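Local coordinates for protein putative (Helicobacter pylori, PDB 4O8S) that probably transfers nucleotides, as a member of the nucleotidyltransferase superfamily related to the AbiEii toxins of type IV toxin-antitoxin systems, at residues L7-L12 with V87-K92; V17-D22 with V60-P65; F42-D47 with D193-Q198. All blocks are in the same frame, centred on the assembly; numbering follows the deposited sequence.

Contact 1 of 3, residues L7-L12 with V87-K92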
loop_
_atom_site.group_PDB
_atom_site.type_symbol
_atom_site.label_atom_id
_atom_site.label_comp_id
_atom_site.label_asym_id
_atom_site.label_seq_id
_atom_site.Cartn_x
_atom_site.Cartn_y
_atom_site.Cartn_z
ATOM N N LEU A 7 -7.981 -3.566 -15.923
ATOM C CA LEU A 7 -8.333 -2.192 -16.301
ATOM C C LEU A 7 -9.687 -1.759 -15.743
ATOM O O LEU A 7 -9.847 -0.630 -15.273
ATOM C CB LEU A 7 -8.352 -2.028 -17.827
ATOM C CG LEU A 7 -7.036 -1.975 -18.616
ATOM C CD1 LEU A 7 -7.318 -1.604 -20.075
ATOM C CD2 LEU A 7 -6.043 -0.992 -17.995
ATOM N N ASN A 8 -10.679 -2.637 -15.820
ATOM C CA ASN A 8 -11.978 -2.287 -15.264
ATOM C C ASN A 8 -11.918 -2.222 -13.740
ATOM O O ASN A 8 -12.546 -1.359 -13.127
ATOM C CB ASN A 8 -13.056 -3.243 -15.764
ATOM C CG ASN A 8 -13.463 -2.935 -17.191
ATOM O OD1 ASN A 8 -13.654 -1.771 -17.547
ATOM N ND2 ASN A 8 -13.562 -3.965 -18.023
ATOM N N HIS A 9 -11.129 -3.110 -13.142
ATOM C CA HIS A 9 -10.906 -3.090 -11.699
ATOM C C HIS A 9 -10.296 -1.756 -11.250
ATOM O O HIS A 9 -10.784 -1.122 -10.306
ATOM C CB HIS A 9 -9.998 -4.247 -11.291
ATOM C CG HIS A 9 -9.981 -4.515 -9.816
ATOM N ND1 HIS A 9 -11.065 -5.047 -9.146
ATOM C CD2 HIS A 9 -9.010 -4.347 -8.887
ATOM C CE1 HIS A 9 -10.763 -5.185 -7.867
ATOM N NE2 HIS A 9 -9.522 -4.768 -7.680
ATOM N N GLU A 10 -9.229 -1.327 -11.923
ATOM C CA GLU A 10 -8.602 -0.043 -11.591
ATOM C C GLU A 10 -9.584 1.111 -11.738
ATOM O O GLU A 10 -9.604 2.042 -10.929
ATOM C CB GLU A 10 -7.368 0.214 -12.470
ATOM C CG GLU A 10 -6.684 1.556 -12.136
ATOM C CD GLU A 10 -5.340 1.782 -12.829
ATOM O OE1 GLU A 10 -4.806 0.848 -13.474
ATOM O OE2 GLU A 10 -4.808 2.911 -12.708
ATOM N N LYS A 11 -10.400 1.057 -12.782
ATOM C CA LYS A 11 -11.374 2.116 -13.032
ATOM C C LYS A 11 -12.394 2.214 -11.894
ATOM O O LYS A 11 -12.766 3.315 -11.468
ATOM C CB LYS A 11 -12.083 1.849 -14.355
ATOM C CG LYS A 11 -13.220 2.806 -14.678
ATOM C CD LYS A 11 -13.949 2.298 -15.927
ATOM C CE LYS A 11 -14.962 3.296 -16.470
ATOM N NZ LYS A 11 -15.668 2.750 -17.680
ATOM N N LEU A 12 -12.841 1.064 -11.393
ATOM C CA LEU A 12 -13.774 1.075 -10.274
ATOM C C LEU A 12 -13.090 1.579 -9.022
ATOM O O LEU A 12 -13.655 2.390 -8.301
ATOM C CB LEU A 12 -14.356 -0.317 -10.029
ATOM C CG LEU A 12 -15.172 -0.529 -8.750
ATOM C CD1 LEU A 12 -16.432 0.322 -8.706
ATOM C CD2 LEU A 12 -15.521 -2.013 -8.630
ATOM N N VAL A 87 -17.271 -5.752 -2.370
ATOM C CA VAL A 87 -18.013 -5.127 -3.453
ATOM C C VAL A 87 -18.012 -6.045 -4.655
ATOM O O VAL A 87 -16.964 -6.298 -5.244
ATOM C CB VAL A 87 -17.410 -3.775 -3.844
ATOM C CG1 VAL A 87 -18.125 -3.216 -5.055
ATOM C CG2 VAL A 87 -17.505 -2.807 -2.665
ATOM N N ARG A 88 -19.184 -6.557 -5.016
ATOM C CA ARG A 88 -19.270 -7.510 -6.118
ATOM C C ARG A 88 -19.861 -6.849 -7.356
ATOM O O ARG A 88 -20.876 -6.144 -7.289
ATOM C CB ARG A 88 -20.060 -8.755 -5.699
ATOM C CG ARG A 88 -19.632 -9.271 -4.330
ATOM C CD ARG A 88 -20.164 -10.656 -4.042
ATOM N NE ARG A 88 -20.002 -11.013 -2.632
ATOM C CZ ARG A 88 -18.887 -11.522 -2.106
ATOM N NH1 ARG A 88 -17.815 -11.729 -2.869
ATOM N NH2 ARG A 88 -18.840 -11.821 -0.811
ATOM N N TYR A 89 -19.193 -7.055 -8.485
ATOM C CA TYR A 89 -19.504 -6.276 -9.675
ATOM C C TYR A 89 -19.192 -7.058 -10.933
ATOM O O TYR A 89 -18.433 -8.040 -10.902
ATOM C CB TYR A 89 -18.703 -4.966 -9.686
ATOM C CG TYR A 89 -17.225 -5.172 -9.974
ATOM C CD1 TYR A 89 -16.323 -5.430 -8.945
ATOM C CD2 TYR A 89 -16.734 -5.105 -11.272
ATOM C CE1 TYR A 89 -14.981 -5.624 -9.205
ATOM C CE2 TYR A 89 -15.397 -5.297 -11.539
ATOM C CZ TYR A 89 -14.525 -5.548 -10.508
ATOM O OH TYR A 89 -13.193 -5.748 -10.782
ATOM N N ALA A 90 -19.772 -6.598 -12.039
ATOM C CA ALA A 90 -19.453 -7.115 -13.366
ATOM C C ALA A 90 -19.187 -5.921 -14.276
ATOM O O ALA A 90 -19.336 -4.762 -13.851
ATOM C CB ALA A 90 -20.606 -7.962 -13.916
ATOM N N THR A 91 -18.791 -6.196 -15.517
ATOM C CA THR A 91 -18.531 -5.132 -16.486
ATOM C C THR A 91 -19.405 -5.308 -17.720
ATOM O O THR A 91 -20.161 -6.277 -17.818
ATOM C CB THR A 91 -17.052 -5.105 -16.929
ATOM O OG1 THR A 91 -16.752 -6.282 -17.690
ATOM C CG2 THR A 91 -16.141 -5.054 -15.726
ATOM N N LYS A 92 -19.304 -4.369 -18.654
ATOM C CA LYS A 92 -19.950 -4.528 -19.949
ATOM C C LYS A 92 -19.140 -5.518 -20.778
ATOM O O LYS A 92 -19.680 -6.262 -21.600
ATOM C CB LYS A 92 -20.054 -3.185 -20.673
ATOM C CG LYS A 92 -20.881 -2.143 -19.926
ATOM C CD LYS A 92 -22.214 -2.713 -19.444
ATOM C CE LYS A 92 -23.039 -1.659 -18.712
ATOM N NZ LYS A 92 -23.374 -0.499 -19.589
HETATM O O HOH W 1 -13.773 -7.044 -17.659
#
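H9 and Y89 form the one direct hydrogen bond between helix 7-12 and strand 87-91. H9 ND1 and Y89 OH are 2.8 Å apart, and the bond is fairly straight at 162°. The hydroxyl reaches the imidazole at its edge, near the ring plane. The two side chains cross at about a right angle. H9 NE2 is bonded to E44 O, so both ring nitrogens are engaged, which fixes the rotation of this buried imidazole.

The apolar contact centres on L12. L12 CD2 sits over one face of the Y89 ring in a CH-pi contact, 3.7 Å from the ring centroid and 20° off the normal. It lies offset toward the CD1 side, with L12 CD2 to Y89 CD1 at 3.5 Å. Y89 CG takes the crowded position between the backbone N and the carbonyl carbon (chi1 72°). This torsion presents the ring face to L12 while the hydroxyl meets H9.

The helix lies against the mixed sheet of the nucleotidyltransferase fold. V87, Y89 and T91 point to the helix, while R88 points away. The axes of the two short segments approach to 9.8 Å. H9 and L12 also touch L100 on the adjacent strand 98-106, so the helix spans two strands.

Near the end of the strand the contact mixes packing with water. N8 CB meets T91 CG2 at 3.6 Å. One water joins the two polar groups, at 3.1 Å from N8 ND2 and 3.1 Å from T91 OG1. N8 ND2 donates to this water. D93 and N94, in the loop after the strand, hold the polar ends: D93 OD2 takes N8 ND2 and N94 O takes T91 OG1.

Contact 2 of 3, residues V17-D22 with V60-P65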
loop_
_atom_site.group_PDB
_atom_site.type_symbol
_atom_site.label_atom_id
_atom_site.label_comp_id
_atom_site.label_asym_id
_atom_site.label_seq_id
_atom_site.Cartn_x
_atom_site.Cartn_y
_atom_site.Cartn_z
ATOM N N VAL A 17 -12.327 5.926 -4.798
ATOM C CA VAL A 17 -11.449 6.796 -4.003
ATOM C C VAL A 17 -11.704 8.285 -4.304
ATOM O O VAL A 17 -11.765 9.109 -3.388
ATOM C CB VAL A 17 -9.957 6.433 -4.195
ATOM C CG1 VAL A 17 -9.073 7.312 -3.317
ATOM C CG2 VAL A 17 -9.728 4.940 -3.861
ATOM N N LYS A 18 -11.888 8.626 -5.574
ATOM C CA LYS A 18 -12.211 10.009 -5.924
ATOM C C LYS A 18 -13.542 10.450 -5.281
ATOM O O LYS A 18 -13.657 11.568 -4.770
ATOM C CB LYS A 18 -12.219 10.180 -7.445
ATOM C CG LYS A 18 -10.797 10.242 -8.057
ATOM C CD LYS A 18 -10.807 9.954 -9.557
ATOM C CE LYS A 18 -9.644 10.635 -10.299
ATOM N NZ LYS A 18 -8.265 10.247 -9.843
ATOM N N ASN A 19 -14.529 9.558 -5.255
ATOM C CA ASN A 19 -15.797 9.889 -4.601
ATOM C C ASN A 19 -15.610 10.249 -3.132
ATOM O O ASN A 19 -16.291 11.129 -2.614
ATOM C CB ASN A 19 -16.816 8.753 -4.724
ATOM C CG ASN A 19 -18.206 9.160 -4.235
ATOM O OD1 ASN A 19 -18.481 9.171 -3.027
ATOM N ND2 ASN A 19 -19.080 9.510 -5.172
ATOM N N LEU A 20 -14.658 9.602 -2.471
ATOM C CA LEU A 20 -14.450 9.819 -1.041
ATOM C C LEU A 20 -13.563 11.021 -0.703
ATOM O O LEU A 20 -13.247 11.247 0.471
ATOM C CB LEU A 20 -13.873 8.558 -0.401
ATOM C CG LEU A 20 -14.725 7.296 -0.579
ATOM C CD1 LEU A 20 -13.944 6.045 -0.182
ATOM C CD2 LEU A 20 -16.009 7.407 0.250
ATOM N N ALA A 21 -13.173 11.806 -1.704
ATOM C CA ALA A 21 -12.253 12.928 -1.460
ATOM C C ALA A 21 -12.817 14.022 -0.537
ATOM O O ALA A 21 -12.055 14.783 0.084
ATOM C CB ALA A 21 -11.777 13.525 -2.774
ATOM N N ASP A 22 -14.142 14.103 -0.437
ATOM C CA ASP A 22 -14.757 15.064 0.476
ATOM C C ASP A 22 -15.126 14.471 1.841
ATOM O O ASP A 22 -15.802 15.123 2.637
ATOM C CB ASP A 22 -15.974 15.730 -0.174
ATOM C CG ASP A 22 -17.028 14.727 -0.609
ATOM O OD1 ASP A 22 -16.715 13.522 -0.688
ATOM O OD2 ASP A 22 -18.171 15.145 -0.892
ATOM N N VAL A 60 -20.208 4.404 -2.289
ATOM C CA VAL A 60 -19.789 3.379 -3.231
ATOM C C VAL A 60 -20.782 3.241 -4.382
ATOM O O VAL A 60 -20.375 3.199 -5.551
ATOM C CB VAL A 60 -19.545 2.014 -2.555
ATOM C CG1 VAL A 60 -19.362 0.929 -3.608
ATOM C CG2 VAL A 60 -18.328 2.093 -1.657
ATOM N N LYS A 61 -22.077 3.187 -4.068
ATOM C CA LYS A 61 -23.074 3.071 -5.131
ATOM C C LYS A 61 -23.091 4.326 -6.017
ATOM O O LYS A 61 -23.189 4.228 -7.237
ATOM C CB LYS A 61 -24.463 2.716 -4.575
ATOM C CG LYS A 61 -25.153 3.813 -3.777
ATOM C CD LYS A 61 -26.098 4.672 -4.643
ATOM C CE LYS A 61 -26.890 5.676 -3.791
ATOM N NZ LYS A 61 -26.025 6.613 -3.003
ATOM N N SER A 62 -22.938 5.500 -5.414
ATOM C CA SER A 62 -22.948 6.732 -6.195
ATOM C C SER A 62 -21.615 6.945 -6.934
ATOM O O SER A 62 -21.502 7.839 -7.776
ATOM C CB SER A 62 -23.300 7.942 -5.315
ATOM O OG SER A 62 -22.164 8.426 -4.620
ATOM N N ALA A 63 -20.612 6.120 -6.624
ATOM C CA ALA A 63 -19.319 6.220 -7.305
ATOM C C ALA A 63 -19.244 5.354 -8.561
ATOM O O ALA A 63 -18.434 5.626 -9.451
ATOM C CB ALA A 63 -18.183 5.865 -6.358
ATOM N N ILE A 64 -20.057 4.297 -8.618
ATOM C CA ILE A 64 -20.014 3.353 -9.738
ATOM C C ILE A 64 -19.959 4.068 -11.091
ATOM O O ILE A 64 -20.859 4.846 -11.419
ATOM C CB ILE A 64 -21.224 2.390 -9.743
ATOM C CG1 ILE A 64 -21.357 1.688 -8.388
ATOM C CG2 ILE A 64 -21.067 1.361 -10.850
ATOM C CD1 ILE A 64 -20.112 0.903 -7.970
ATOM N N PRO A 65 -18.880 3.825 -11.859
ATOM C CA PRO A 65 -18.650 4.469 -13.157
ATOM C C PRO A 65 -19.302 3.682 -14.283
ATOM O O PRO A 65 -19.621 2.502 -14.118
ATOM C CB PRO A 65 -17.129 4.406 -13.305
ATOM C CG PRO A 65 -16.767 3.087 -12.614
ATOM C CD PRO A 65 -17.753 2.955 -11.463
#
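N19 meets S62 and A63 where two helices of the nucleotidyltransferase fold come to their C-terminal ends. Helix 4-19 and helix 56-63 lie beside each other, both packed on the mixed sheet. The backbones are closest at N19 and A63, with their CA atoms 5.8 Å apart.

R59, one residue ahead of the segment, ties helix 56-63 to the end of helix 4-19: its NH2 bonds N19 O and makes a salt bridge with D22 OD1. V60 comes first in the segment. It points away from 17-22 and packs on I73 of strand 68-75, which anchors the helix to the sheet.

S62 follows, on the solvent side. Its OG lies between its own backbone N and carbonyl carbon (chi1 83°) and is hydrogen-bonded to R59 O. S62 OG also accepts a weak bond from N19 ND2, at 3.3 Å and 130°. The amide has a loose hold on this hydroxyl.

A63 is the buried partner. N19 CG lies anti to the backbone N (chi1 -171°), carrying the amide past the alanine toward S62. I64 then leaves the helix and turns to L12 and L70. The tightest apolar touch across the contact is N19 CB to A63 CB, at 3.6 Å.

Contact 3 of 3, residues F42-D47 with D193-Q198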
loop_
_atom_site.group_PDB
_atom_site.type_symbol
_atom_site.label_atom_id
_atom_site.label_comp_id
_atom_site.label_asym_id
_atom_site.label_seq_id
_atom_site.Cartn_x
_atom_site.Cartn_y
_atom_site.Cartn_z
ATOM N N PHE A 42 0.604 -4.296 -9.999
ATOM C CA PHE A 42 -0.811 -4.050 -9.766
ATOM C C PHE A 42 -1.164 -4.287 -8.301
ATOM O O PHE A 42 -0.428 -4.981 -7.578
ATOM C CB PHE A 42 -1.649 -4.975 -10.655
ATOM C CG PHE A 42 -3.068 -4.517 -10.845
ATOM C CD1 PHE A 42 -3.345 -3.214 -11.249
ATOM C CD2 PHE A 42 -4.133 -5.399 -10.640
ATOM C CE1 PHE A 42 -4.666 -2.787 -11.432
ATOM C CE2 PHE A 42 -5.450 -4.980 -10.826
ATOM C CZ PHE A 42 -5.714 -3.671 -11.221
ATOM N N SER A 43 -2.282 -3.706 -7.869
ATOM C CA SER A 43 -2.798 -3.853 -6.500
ATOM C C SER A 43 -4.322 -3.893 -6.589
ATOM O O SER A 43 -4.906 -3.110 -7.334
ATOM C CB SER A 43 -2.378 -2.651 -5.657
ATOM O OG SER A 43 -2.519 -2.898 -4.259
ATOM N N GLU A 44 -4.978 -4.762 -5.820
ATOM C CA GLU A 44 -6.405 -4.998 -6.043
ATOM C C GLU A 44 -7.341 -4.669 -4.870
ATOM O O GLU A 44 -8.548 -4.612 -5.072
ATOM C CB GLU A 44 -6.663 -6.465 -6.453
ATOM C CG GLU A 44 -5.587 -7.104 -7.311
ATOM C CD GLU A 44 -5.717 -8.632 -7.362
ATOM O OE1 GLU A 44 -5.501 -9.292 -6.313
ATOM O OE2 GLU A 44 -6.037 -9.166 -8.448
ATOM N N ASP A 45 -6.815 -4.503 -3.659
ATOM C CA ASP A 45 -7.671 -4.227 -2.497
ATOM C C ASP A 45 -7.668 -2.732 -2.135
ATOM O O ASP A 45 -6.685 -2.037 -2.400
ATOM C CB ASP A 45 -7.203 -5.046 -1.284
ATOM C CG ASP A 45 -7.229 -6.551 -1.544
ATOM O OD1 ASP A 45 -8.070 -7.000 -2.367
ATOM O OD2 ASP A 45 -6.413 -7.283 -0.921
ATOM N N LEU A 46 -8.746 -2.233 -1.526
ATOM C CA LEU A 46 -8.738 -0.858 -1.041
ATOM C C LEU A 46 -8.708 -0.858 0.485
ATOM O O LEU A 46 -9.530 -1.541 1.135
ATOM C CB LEU A 46 -9.950 -0.076 -1.550
ATOM C CG LEU A 46 -10.049 0.282 -3.035
ATOM C CD1 LEU A 46 -11.374 0.961 -3.294
ATOM C CD2 LEU A 46 -8.906 1.202 -3.444
ATOM N N ASP A 47 -7.765 -0.112 1.061
ATOM C CA ASP A 47 -7.624 -0.044 2.511
ATOM C C ASP A 47 -7.577 1.422 2.953
ATOM O O ASP A 47 -6.788 2.220 2.415
ATOM C CB ASP A 47 -6.343 -0.776 2.945
ATOM C CG ASP A 47 -6.410 -1.292 4.377
ATOM O OD1 ASP A 47 -7.513 -1.287 4.994
ATOM O OD2 ASP A 47 -5.363 -1.741 4.893
ATOM N N ASP A 193 2.449 -15.970 -6.299
ATOM C CA ASP A 193 1.764 -14.681 -6.417
ATOM C C ASP A 193 1.726 -14.185 -7.874
ATOM O O ASP A 193 2.759 -13.791 -8.438
ATOM C CB ASP A 193 2.455 -13.648 -5.519
ATOM C CG ASP A 193 1.637 -12.369 -5.342
ATOM O OD1 ASP A 193 0.772 -12.072 -6.191
ATOM O OD2 ASP A 193 1.874 -11.651 -4.346
ATOM N N ALA A 194 0.534 -14.177 -8.470
ATOM C CA ALA A 194 0.361 -13.754 -9.863
ATOM C C ALA A 194 0.600 -12.259 -10.094
ATOM O O ALA A 194 0.736 -11.821 -11.239
ATOM C CB ALA A 194 -1.021 -14.143 -10.374
ATOM N N LEU A 195 0.632 -11.477 -9.017
ATOM C CA LEU A 195 0.947 -10.051 -9.134
ATOM C C LEU A 195 2.468 -9.817 -9.184
ATOM O O LEU A 195 2.931 -8.713 -9.509
ATOM C CB LEU A 195 0.288 -9.249 -8.000
ATOM C CG LEU A 195 -1.254 -9.302 -7.934
ATOM C CD1 LEU A 195 -1.828 -8.235 -7.004
ATOM C CD2 LEU A 195 -1.874 -9.176 -9.314
ATOM N N LEU A 196 3.239 -10.866 -8.891
ATOM C CA LEU A 196 4.694 -10.763 -8.781
ATOM C C LEU A 196 5.468 -11.721 -9.677
ATOM O O LEU A 196 6.562 -11.386 -10.153
ATOM C CB LEU A 196 5.133 -11.025 -7.338
ATOM C CG LEU A 196 4.559 -10.160 -6.217
ATOM C CD1 LEU A 196 4.995 -10.702 -4.864
ATOM C CD2 LEU A 196 4.982 -8.699 -6.387
ATOM N N ASN A 197 4.923 -12.918 -9.880
ATOM C CA ASN A 197 5.703 -14.015 -10.459
ATOM C C ASN A 197 6.261 -13.767 -11.860
ATOM O O ASN A 197 7.243 -14.397 -12.250
ATOM C CB ASN A 197 4.959 -15.369 -10.367
ATOM C CG ASN A 197 3.582 -15.347 -11.020
ATOM O OD1 ASN A 197 3.318 -14.554 -11.927
ATOM N ND2 ASN A 197 2.693 -16.234 -10.562
ATOM N N GLN A 198 5.653 -12.850 -12.607
ATOM C CA GLN A 198 6.145 -12.532 -13.948
ATOM C C GLN A 198 7.044 -11.290 -13.993
ATOM O O GLN A 198 7.636 -10.996 -15.031
ATOM C CB GLN A 198 4.980 -12.356 -14.927
ATOM C CG GLN A 198 4.129 -13.607 -15.124
ATOM C CD GLN A 198 4.969 -14.823 -15.492
ATOM O OE1 GLN A 198 5.170 -15.729 -14.673
ATOM N NE2 GLN A 198 5.471 -14.845 -16.731
HETATM O O HOH W 2 1.342 -6.877 -11.084
#
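F42 and E44, which touch L195, lie in the loop that leads into the D45-L46-D47 signature of the nucleotidyltransferase fold. In relatives, two acidic residues spaced this way typically bind metal ions; here L195 packs on the residues just before them.

L195 touches mainly with its CD1 methyl. L195 CD1 lies 3.6 Å from F42 O. The same methyl sits against the E44 side chain, with L195 CD1 to E44 OE1 at 3.9 Å. The E44 chain is extended beyond CG and crosses the leucine at a slant. L195 CD2 faces F42 CB more distantly, at 4.4 Å. The F42 ring itself leads away, to an edge-to-face stack with Y34.

A single water links the backbones. It accepts from F42 N at 2.9 Å and donates to L195 O at 2.9 Å.

L195 is held by an Asx turn. L195 N donates to D193 OD1 at 2.9 Å, meeting that oxygen from above the carboxylate plane, 36° out of it. D193 OD2 makes a salt bridge with R148, so helix 147-159 steadies the turn.

No direct hydrogen bond or salt bridge crosses between the two segments. The join therefore rests on van der Waals packing of one leucine and on a water that satisfies F42 N and L195 O.

Overall arrangement
The chain starts with helix 4-19, which serves contacts 1 and 2. Contact 2 closes the shorter loop, from the end of this helix to the end of helix 56-63. Contact 1 closes a longer one, from the first half of the helix to strand 82-91, and contact 2 nests inside it. Contact 3 starts within both loops, at the turn into strand 46-50, and closes far along the chain after helix 179-192. It therefore crosses both. Contact 1 fastens helix 4-19 to the sheet, and contact 2 joins it to helix 56-63. Contact 3 ties the sheet region to the later helices. H9 joins contacts 1 and 3; L12 and I64 join contacts 1 and 2.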